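Probable histone-lysine N-methyltransferase, H3 lysine-9 specific SUVH9 (Arabidopsis thaliana, PDB 4NJ5) takes part in gene silencing, lacks methyltransferase activity, and may bind methylated DNA and recruit RNA polymerase V to chromatin. Local coordinates at residues A[335-340]-A[472-477]; A[387-392]-A[483-488]; A[159-164]-A[212-217]. One frame throughout, in Å; residues are numbered along the deposited sequence.

Interactions 1 and 2 lie close together, their centres 10 Å apart, in one four-stranded sheet. Its order is 337-338, 469-475, 485-490, 386-389, so interaction 1 joins the first two strands and interaction 2 the last two. Their segments alternate along the chain. Val474 O and Arg485 N, and Asp477 OD2 and Arg485 NH1, meet directly between them. Strand 337-338 falls in the pre-SET range, the other three in the SET range, so the sheet ties the zinc-binding part to the SET domain. Interaction 3 comes first in the chain, in the SRA domain on the opposite side of the centre. Its centre is about 55 Å from that of interaction 1 and 53 Å from that of interaction 2.

Interaction 1 of 3, residues A[335-340]-A[472-477]; sequences PLIHEC and QFVLHD. With ZN (zinc ion), chain B; ZN (zinc ion), chain C.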
loop_
_atom_site.group_PDB
_atom_site.type_symbol
_atom_site.label_atom_id
_atom_site.label_comp_id
_atom_site.label_asym_id
_atom_site.label_seq_id
_atom_site.Cartn_x
_atom_site.Cartn_y
_atom_site.Cartn_z
ATOM N N PRO A 335 -13.592 -8.489 14.674
ATOM C CA PRO A 335 -13.584 -7.792 15.969
ATOM C C PRO A 335 -12.427 -8.214 16.874
ATOM O O PRO A 335 -12.035 -7.469 17.775
ATOM C CB PRO A 335 -14.915 -8.212 16.605
ATOM C CG PRO A 335 -15.241 -9.524 15.971
ATOM C CD PRO A 335 -14.713 -9.436 14.559
ATOM N N LEU A 336 -11.889 -9.402 16.627
ATOM C CA LEU A 336 -10.821 -9.945 17.450
ATOM C C LEU A 336 -10.033 -11.001 16.685
ATOM O O LEU A 336 -10.606 -11.930 16.117
ATOM C CB LEU A 336 -11.394 -10.550 18.735
ATOM C CG LEU A 336 -10.398 -11.100 19.755
ATOM C CD1 LEU A 336 -9.480 -9.995 20.266
ATOM C CD2 LEU A 336 -11.141 -11.759 20.901
ATOM N N ILE A 337 -8.715 -10.850 16.671
ATOM C CA ILE A 337 -7.855 -11.827 16.024
ATOM C C ILE A 337 -7.116 -12.676 17.057
ATOM O O ILE A 337 -6.431 -12.149 17.938
ATOM C CB ILE A 337 -6.832 -11.152 15.091
ATOM C CG1 ILE A 337 -7.550 -10.313 14.029
ATOM C CG2 ILE A 337 -5.938 -12.199 14.443
ATOM C CD1 ILE A 337 -6.617 -9.579 13.087
ATOM N N HIS A 338 -7.272 -13.993 16.950
ATOM C CA HIS A 338 -6.527 -14.925 17.789
ATOM C C HIS A 338 -5.346 -15.497 17.012
ATOM O O HIS A 338 -5.513 -16.392 16.179
ATOM C CB HIS A 338 -7.426 -16.069 18.271
ATOM C CG HIS A 338 -8.590 -15.624 19.102
ATOM N ND1 HIS A 338 -8.536 -15.548 20.476
ATOM C CD2 HIS A 338 -9.842 -15.243 18.751
ATOM C CE1 HIS A 338 -9.705 -15.134 20.939
ATOM N NE2 HIS A 338 -10.513 -14.944 19.913
ATOM N N GLU A 339 -4.155 -14.969 17.273
ATOM C CA GLU A 339 -2.943 -15.511 16.671
ATOM C C GLU A 339 -2.479 -16.723 17.464
ATOM O O GLU A 339 -2.862 -16.898 18.618
ATOM C CB GLU A 339 -1.835 -14.455 16.609
ATOM C CG GLU A 339 -2.027 -13.433 15.499
ATOM C CD GLU A 339 -0.861 -12.470 15.361
ATOM O OE1 GLU A 339 0.200 -12.705 15.982
ATOM O OE2 GLU A 339 -1.012 -11.474 14.621
ATOM N N CYS A 340 -1.662 -17.564 16.843
ATOM C CA CYS A 340 -1.086 -18.699 17.548
ATOM C C CYS A 340 -0.096 -18.218 18.598
ATOM O O CYS A 340 0.586 -17.214 18.405
ATOM C CB CYS A 340 -0.400 -19.641 16.569
ATOM S SG CYS A 340 -1.518 -20.333 15.346
ATOM N N GLN A 472 -6.987 -3.380 14.381
ATOM C CA GLN A 472 -7.495 -4.707 14.718
ATOM C C GLN A 472 -7.057 -5.088 16.127
ATOM O O GLN A 472 -5.909 -4.855 16.513
ATOM C CB GLN A 472 -6.987 -5.755 13.725
ATOM C CG GLN A 472 -7.514 -5.599 12.301
ATOM C CD GLN A 472 -8.955 -6.054 12.147
ATOM O OE1 GLN A 472 -9.222 -7.200 11.772
ATOM N NE2 GLN A 472 -9.893 -5.151 12.428
ATOM N N PHE A 473 -7.968 -5.676 16.894
ATOM C CA PHE A 473 -7.624 -6.179 18.218
ATOM C C PHE A 473 -7.101 -7.615 18.130
ATOM O O PHE A 473 -7.782 -8.507 17.618
ATOM C CB PHE A 473 -8.817 -6.075 19.177
ATOM C CG PHE A 473 -9.238 -4.657 19.469
ATOM C CD1 PHE A 473 -8.366 -3.775 20.090
ATOM C CD2 PHE A 473 -10.504 -4.208 19.125
ATOM C CE1 PHE A 473 -8.747 -2.467 20.358
ATOM C CE2 PHE A 473 -10.892 -2.901 19.393
ATOM C CZ PHE A 473 -10.011 -2.031 20.010
ATOM N N VAL A 474 -5.898 -7.814 18.643
ATOM C CA VAL A 474 -5.192 -9.046 18.553
ATOM C C VAL A 474 -4.722 -9.641 19.867
ATOM O O VAL A 474 -4.261 -8.983 20.735
ATOM C CB VAL A 474 -4.024 -8.940 17.590
ATOM C CG1 VAL A 474 -3.203 -10.186 17.588
ATOM C CG2 VAL A 474 -4.511 -8.622 16.217
ATOM N N LEU A 475 -4.844 -10.945 19.957
ATOM C CA LEU A 475 -4.298 -11.685 21.043
ATOM C C LEU A 475 -3.224 -12.604 20.561
ATOM O O LEU A 475 -3.383 -13.295 19.586
ATOM C CB LEU A 475 -5.379 -12.474 21.720
ATOM C CG LEU A 475 -6.369 -11.690 22.512
ATOM C CD1 LEU A 475 -7.523 -12.582 22.842
ATOM C CD2 LEU A 475 -5.737 -11.121 23.759
ATOM N N HIS A 476 -2.092 -12.585 21.224
ATOM C CA HIS A 476 -1.101 -13.593 20.991
ATOM C C HIS A 476 -0.409 -14.079 22.208
ATOM O O HIS A 476 -0.354 -15.256 22.460
ATOM C CB HIS A 476 -0.129 -13.224 19.902
ATOM C CG HIS A 476 0.661 -12.022 20.195
ATOM N ND1 HIS A 476 1.794 -12.063 20.846
ATOM C CD2 HIS A 476 0.437 -10.727 19.899
ATOM C CE1 HIS A 476 2.264 -10.846 20.954
ATOM N NE2 HIS A 476 1.446 -10.045 20.351
ATOM N N ASP A 477 0.227 -13.181 22.908
ATOM C CA ASP A 477 0.925 -13.508 24.119
ATOM C C ASP A 477 0.110 -13.860 25.376
ATOM O O ASP A 477 0.590 -14.525 26.212
ATOM C CB ASP A 477 2.019 -12.501 24.389
ATOM C CG ASP A 477 1.493 -11.164 24.634
ATOM O OD1 ASP A 477 0.463 -10.823 24.079
ATOM O OD2 ASP A 477 2.135 -10.465 25.374
HETATM ZN ZN ZN B . -2.503 -22.049 16.643
HETATM ZN ZN ZN C . -0.367 -21.593 13.656
HETATM O O HOH W 1 -2.165 -17.094 21.196
#
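Gln472 meets Ile337 at about a right angle, with its OE1 3.8 Å from Ile337 CD1. The Gln472 chain is bent (chi2 -76°), and OE1 also accepts a hydrogen bond from the backbone N of Lys334. At Phe473 the carbonyl does the work. Ile337 N donates to Phe473 O over 2.7 Å, nearly straight at 168°. Leu336 CD1 rests against the same carbonyl, while the Phe473 ring leads away with Pro335 O in plane at its edge. Val474 pairs with Ile337 as a parallel bridge. Its CG2 presses on Ile337 CB at 3.6 Å. Its CG1, anti to the backbone N, instead lies 3.9 Å from Glu339 OE2, whose hydrogen bond goes to Thr355 OG1. Leu475 has both backbone groups engaged. Leu475 N donates to Ile337 O at 2.8 Å, and Leu475 O accepts from Glu339 N at 3.0 Å. These bonds straddle His338, the usual parallel pattern. Leu475 and His338 point the same way, on the face away from Ile337 and Val474, and CD1 approaches the ring obliquely. His338 ND1 is buried here with no partner in the model. At His476, CB packs 3.9 Å from Glu339 CB, and one water lies within bonding distance of both Glu339 O and His476 O. Cys340, which follows Glu339, bridges two zinc ions through SG as part of the triangular pre-SET cluster. Strand 337-338 is an outer strand of the sheet and leads toward the zinc cluster. Strand 469-475 lies between it and the antiparallel strand 485-490.

Interaction 2 of 3, residues A[387-392]-A[483-488]; sequences ICEYAG and FPRVML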
loop_
_atom_site.group_PDB
_atom_site.type_symbol
_atom_site.label_atom_id
_atom_site.label_comp_id
_atom_site.label_asym_id
_atom_site.label_seq_id
_atom_site.Cartn_x
_atom_site.Cartn_y
_atom_site.Cartn_z
ATOM N N ILE A 387 1.555 -3.085 10.026
ATOM C CA ILE A 387 2.556 -2.037 10.147
ATOM C C ILE A 387 3.286 -2.149 11.485
ATOM O O ILE A 387 4.485 -2.430 11.531
ATOM C CB ILE A 387 1.919 -0.639 9.979
ATOM C CG1 ILE A 387 1.261 -0.531 8.599
ATOM C CG2 ILE A 387 2.957 0.456 10.163
ATOM C CD1 ILE A 387 0.405 0.708 8.409
ATOM N N CYS A 388 2.548 -1.952 12.568
ATOM C CA CYS A 388 3.112 -1.987 13.907
ATOM C C CYS A 388 1.981 -2.021 14.918
ATOM O O CYS A 388 0.817 -1.804 14.571
ATOM C CB CYS A 388 3.948 -0.739 14.159
ATOM S SG CYS A 388 2.962 0.773 14.117
ATOM N N GLU A 389 2.335 -2.284 16.170
ATOM C CA GLU A 389 1.391 -2.211 17.272
ATOM C C GLU A 389 1.183 -0.743 17.635
ATOM O O GLU A 389 2.037 0.099 17.349
ATOM C CB GLU A 389 1.951 -2.985 18.476
ATOM C CG GLU A 389 1.015 -3.105 19.672
ATOM C CD GLU A 389 1.559 -4.025 20.761
ATOM O OE1 GLU A 389 2.535 -4.758 20.490
ATOM O OE2 GLU A 389 1.011 -4.017 21.888
ATOM N N TYR A 390 0.037 -0.436 18.236
ATOM C CA TYR A 390 -0.168 0.858 18.879
ATOM C C TYR A 390 0.134 0.678 20.366
ATOM O O TYR A 390 -0.731 0.255 21.130
ATOM C CB TYR A 390 -1.604 1.356 18.673
ATOM C CG TYR A 390 -1.855 2.719 19.277
ATOM C CD1 TYR A 390 -2.291 2.852 20.590
ATOM C CD2 TYR A 390 -1.642 3.877 18.536
ATOM C CE1 TYR A 390 -2.510 4.098 21.151
ATOM C CE2 TYR A 390 -1.856 5.127 19.085
ATOM C CZ TYR A 390 -2.290 5.233 20.395
ATOM O OH TYR A 390 -2.510 6.476 20.949
ATOM N N ALA A 391 1.362 0.991 20.770
ATOM C CA ALA A 391 1.842 0.639 22.109
ATOM C C ALA A 391 1.774 1.766 23.146
ATOM O O ALA A 391 2.325 2.849 22.949
ATOM C CB ALA A 391 3.258 0.069 22.036
ATOM N N GLY A 392 1.105 1.485 24.259
ATOM C CA GLY A 392 1.019 2.414 25.369
ATOM C C GLY A 392 0.918 1.655 26.675
ATOM O O GLY A 392 1.152 0.444 26.714
ATOM N N PHE A 483 -8.259 -7.482 27.456
ATOM C CA PHE A 483 -7.047 -6.731 27.144
ATOM C C PHE A 483 -6.309 -7.166 25.875
ATOM O O PHE A 483 -5.122 -7.483 25.931
ATOM C CB PHE A 483 -6.086 -6.774 28.332
ATOM C CG PHE A 483 -6.471 -5.861 29.458
ATOM C CD1 PHE A 483 -6.243 -4.499 29.366
ATOM C CD2 PHE A 483 -7.053 -6.362 30.612
ATOM C CE1 PHE A 483 -6.592 -3.653 30.400
ATOM C CE2 PHE A 483 -7.405 -5.519 31.650
ATOM C CZ PHE A 483 -7.174 -4.163 31.544
ATOM N N PRO A 484 -6.993 -7.157 24.720
ATOM C CA PRO A 484 -6.256 -7.518 23.509
ATOM C C PRO A 484 -5.321 -6.388 23.109
ATOM O O PRO A 484 -5.504 -5.257 23.552
ATOM C CB PRO A 484 -7.362 -7.665 22.466
ATOM C CG PRO A 484 -8.401 -6.698 22.912
ATOM C CD PRO A 484 -8.375 -6.738 24.420
ATOM N N ARG A 485 -4.329 -6.688 22.281
ATOM C CA ARG A 485 -3.434 -5.650 21.799
ATOM C C ARG A 485 -4.067 -4.866 20.654
ATOM O O ARG A 485 -5.022 -5.322 20.022
ATOM C CB ARG A 485 -2.087 -6.243 21.384
ATOM C CG ARG A 485 -1.384 -6.950 22.531
ATOM C CD ARG A 485 0.059 -7.273 22.217
ATOM N NE ARG A 485 0.733 -7.800 23.398
ATOM C CZ ARG A 485 1.435 -7.064 24.255
ATOM N NH1 ARG A 485 2.007 -7.636 25.309
ATOM N NH2 ARG A 485 1.568 -5.759 24.058
ATOM N N VAL A 486 -3.539 -3.674 20.411
ATOM C CA VAL A 486 -4.019 -2.821 19.339
ATOM C C VAL A 486 -3.008 -2.877 18.204
ATOM O O VAL A 486 -1.883 -2.393 18.343
ATOM C CB VAL A 486 -4.181 -1.365 19.829
ATOM C CG1 VAL A 486 -4.855 -0.509 18.769
ATOM C CG2 VAL A 486 -4.972 -1.331 21.135
ATOM N N MET A 487 -3.398 -3.490 17.089
ATOM C CA MET A 487 -2.486 -3.669 15.964
ATOM C C MET A 487 -2.948 -2.880 14.745
ATOM O O MET A 487 -4.129 -2.888 14.401
ATOM C CB MET A 487 -2.348 -5.151 15.618
ATOM C CG MET A 487 -1.838 -6.009 16.766
ATOM S SD MET A 487 -0.170 -5.559 17.266
ATOM C CE MET A 487 0.238 -6.901 18.384
ATOM N N LEU A 488 -2.012 -2.204 14.092
ATOM C CA LEU A 488 -2.348 -1.334 12.974
ATOM C C LEU A 488 -2.008 -1.968 11.637
ATOM O O LEU A 488 -0.965 -2.601 11.483
ATOM C CB LEU A 488 -1.639 0.012 13.114
ATOM C CG LEU A 488 -1.904 0.716 14.443
ATOM C CD1 LEU A 488 -1.102 1.996 14.530
ATOM C CD2 LEU A 488 -3.391 0.999 14.610
HETATM O O HOH W 2 -1.354 -2.726 21.782
#
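Arg485 and Glu389 form a salt bridge, with Arg485 NH2 donating to Glu389 OE2 over 2.8 Å. The oxygen lies in the guanidinium plane and offers its syn lone pair. The two flat groups are nevertheless turned steeply, 76° apart. Glu389 CG is anti to the backbone N (chi1 -175°), and the extended chain carries the carboxylate along to Arg485. On the way Glu389 CB passes 3.5 Å from Met487 SD. Both charged ends have further partners: OE2 accepts from Thr285 N, NH2 donates to Thr285 O, and NH1 pairs with Asp477 OD2. Several bonds therefore fix this buried ion pair, which is consistent with both groups being charged. The backbones belong to the SET-domain sheet, where strand 386-389 is an outer strand and runs antiparallel to strand 485-490. Ile387 N donates to Leu488 O at 3.0 Å, and Leu488 N returns a bond to Cys388 O at 2.9 Å. Glu389 and Met487 form a non-hydrogen-bonded pair, and Glu389 O turns instead to Asn456 ND2. The next bond, from Tyr390 N to Val486 O, is 2.7 Å long. Val486 N donates to a water at 2.7 Å. That water is also near Glu389 OE2 and Tyr390 O, although it has too few protons for every acceptor in reach. Beside these polar groups, Tyr390 CB packs 3.7 Å from Val486 CG1, and Leu488 CD1 approaches the edge of the Tyr390 ring.

Interaction 3 of 3, residues A[159-164]-A[212-217]; sequences GGNLAM and GVFKYR
The Tyr216 ring carries Met164 CB over one face, in a CH-pi contact 3.7 Å from the ring centroid. CB is displaced toward the rim, its closest ring atom being Tyr216 CE1 at 3.6 Å. The Met164 chain is bent at chi2 and chi3 (-68° and -72°). It curls back over the tyrosine, so that CE comes 4.2 Å from Tyr216 CG. Met164 SD lies 5.4 Å from the ring centroid, which makes this a Met-aromatic contact as well. The hydroxyl end of the tyrosine reaches Asn161. Tyr216 OH is 2.9 Å from Asn161 O and 3.2 Å from Asn161 CB, so the helix backbone and the root of the side chain both meet it. The amide of Asn161 has other partners: OD1 accepts from Gln142 N, and ND2 donates to Arg156 O. These bonds hold the amide in place. ND2 also approaches the Phe214 ring obliquely, 3.9 Å from CD1, with the amide and ring planes 51° apart. Phe214 and Tyr216 are two residues apart on the strand and both direct their CB toward the helix. Asn161 and Met164 are three apart, nearly one helical turn, and do the same from the other side. Two aromatic residues of the strand thus meet one stripe of the helix. Met164 N donates to Gly160 O, a regular bond of the helix. The contact belongs to the SRA domain, a PUA-like fold, and the axes of the two short segments come within 9.7 Å. Helix 159-169 also sends Met164 against strands 103-106, 117-124 and 190-206. Strand 212-220 itself pairs antiparallel with strands 136-140 and 190-206.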
loop_
_atom_site.group_PDB
_atom_site.type_symbol
_atom_site.label_atom_id
_atom_site.label_comp_id
_atom_site.label_asym_id
_atom_site.label_seq_id
_atom_site.Cartn_x
_atom_site.Cartn_y
_atom_site.Cartn_z
ATOM N N GLY A 159 1.240 1.337 -35.980
ATOM C CA GLY A 159 0.721 1.026 -34.661
ATOM C C GLY A 159 1.136 2.018 -33.593
ATOM O O GLY A 159 0.848 3.210 -33.695
ATOM N N GLY A 160 1.827 1.520 -32.573
ATOM C CA GLY A 160 2.241 2.342 -31.450
ATOM C C GLY A 160 3.130 3.507 -31.841
ATOM O O GLY A 160 2.944 4.624 -31.359
ATOM N N ASN A 161 4.094 3.244 -32.717
ATOM C CA ASN A 161 5.028 4.272 -33.163
ATOM C C ASN A 161 4.331 5.411 -33.906
ATOM O O ASN A 161 4.545 6.597 -33.606
ATOM C CB ASN A 161 6.118 3.650 -34.039
ATOM C CG ASN A 161 6.920 2.589 -33.304
ATOM O OD1 ASN A 161 6.938 2.554 -32.077
ATOM N ND2 ASN A 161 7.587 1.721 -34.054
ATOM N N LEU A 162 3.491 5.042 -34.872
ATOM C CA LEU A 162 2.701 6.013 -35.619
ATOM C C LEU A 162 1.810 6.788 -34.661
ATOM O O LEU A 162 1.632 7.994 -34.809
ATOM C CB LEU A 162 1.849 5.319 -36.685
ATOM C CG LEU A 162 0.976 6.207 -37.581
ATOM C CD1 LEU A 162 1.811 7.248 -38.307
ATOM C CD2 LEU A 162 0.190 5.365 -38.578
ATOM N N ALA A 163 1.266 6.091 -33.670
ATOM C CA ALA A 163 0.404 6.725 -32.679
ATOM C C ALA A 163 1.168 7.768 -31.864
ATOM O O ALA A 163 0.637 8.833 -31.559
ATOM C CB ALA A 163 -0.209 5.681 -31.771
ATOM N N MET A 164 2.412 7.452 -31.514
ATOM C CA MET A 164 3.284 8.392 -30.816
ATOM C C MET A 164 3.492 9.630 -31.679
ATOM O O MET A 164 3.329 10.761 -31.211
ATOM C CB MET A 164 4.638 7.747 -30.495
ATOM C CG MET A 164 4.592 6.637 -29.454
ATOM S SD MET A 164 4.195 7.225 -27.793
ATOM C CE MET A 164 5.709 8.073 -27.347
ATOM N N GLY A 212 16.817 0.004 -37.694
ATOM C CA GLY A 212 16.181 1.299 -37.558
ATOM C C GLY A 212 15.162 1.287 -36.435
ATOM O O GLY A 212 14.368 0.355 -36.318
ATOM N N VAL A 213 15.203 2.315 -35.595
ATOM C CA VAL A 213 14.223 2.490 -34.530
ATOM C C VAL A 213 13.701 3.924 -34.555
ATOM O O VAL A 213 14.297 4.803 -35.185
ATOM C CB VAL A 213 14.831 2.206 -33.140
ATOM C CG1 VAL A 213 15.485 0.824 -33.104
ATOM C CG2 VAL A 213 15.835 3.288 -32.768
ATOM N N PHE A 214 12.583 4.161 -33.878
ATOM C CA PHE A 214 12.059 5.513 -33.759
ATOM C C PHE A 214 12.203 6.031 -32.325
ATOM O O PHE A 214 11.985 5.298 -31.362
ATOM C CB PHE A 214 10.601 5.579 -34.225
ATOM C CG PHE A 214 10.411 5.227 -35.676
ATOM C CD1 PHE A 214 10.085 3.934 -36.053
ATOM C CD2 PHE A 214 10.565 6.188 -36.664
ATOM C CE1 PHE A 214 9.910 3.607 -37.391
ATOM C CE2 PHE A 214 10.391 5.867 -38.002
ATOM C CZ PHE A 214 10.062 4.574 -38.363
ATOM N N LYS A 215 12.582 7.299 -32.195
ATOM C CA LYS A 215 12.756 7.915 -30.887
ATOM C C LYS A 215 11.876 9.152 -30.713
ATOM O O LYS A 215 11.659 9.918 -31.654
ATOM C CB LYS A 215 14.226 8.261 -30.651
ATOM C CG LYS A 215 15.035 7.115 -30.061
ATOM C CD LYS A 215 16.526 7.411 -30.077
ATOM C CE LYS A 215 17.276 6.448 -29.175
ATOM N NZ LYS A 215 16.674 5.091 -29.229
ATOM N N TYR A 216 11.372 9.337 -29.498
ATOM C CA TYR A 216 10.457 10.427 -29.202
ATOM C C TYR A 216 10.878 11.110 -27.911
ATOM O O TYR A 216 11.181 10.451 -26.918
ATOM C CB TYR A 216 9.026 9.898 -29.072
ATOM C CG TYR A 216 8.597 8.986 -30.199
ATOM C CD1 TYR A 216 7.956 9.490 -31.323
ATOM C CD2 TYR A 216 8.833 7.618 -30.139
ATOM C CE1 TYR A 216 7.561 8.656 -32.355
ATOM C CE2 TYR A 216 8.444 6.779 -31.165
ATOM C CZ TYR A 216 7.808 7.303 -32.267
ATOM O OH TYR A 216 7.420 6.467 -33.287
ATOM N N ARG A 217 10.911 12.436 -27.933
ATOM C CA ARG A 217 11.282 13.199 -26.754
ATOM C C ARG A 217 10.036 13.649 -26.006
ATOM O O ARG A 217 9.210 14.389 -26.540
ATOM C CB ARG A 217 12.139 14.401 -27.139
ATOM C CG ARG A 217 12.273 15.434 -26.042
ATOM C CD ARG A 217 13.145 16.588 -26.489
ATOM N NE ARG A 217 14.467 16.524 -25.881
ATOM C CZ ARG A 217 14.827 17.222 -24.810
ATOM N NH1 ARG A 217 13.963 18.049 -24.237
ATOM N NH2 ARG A 217 16.052 17.101 -24.319
#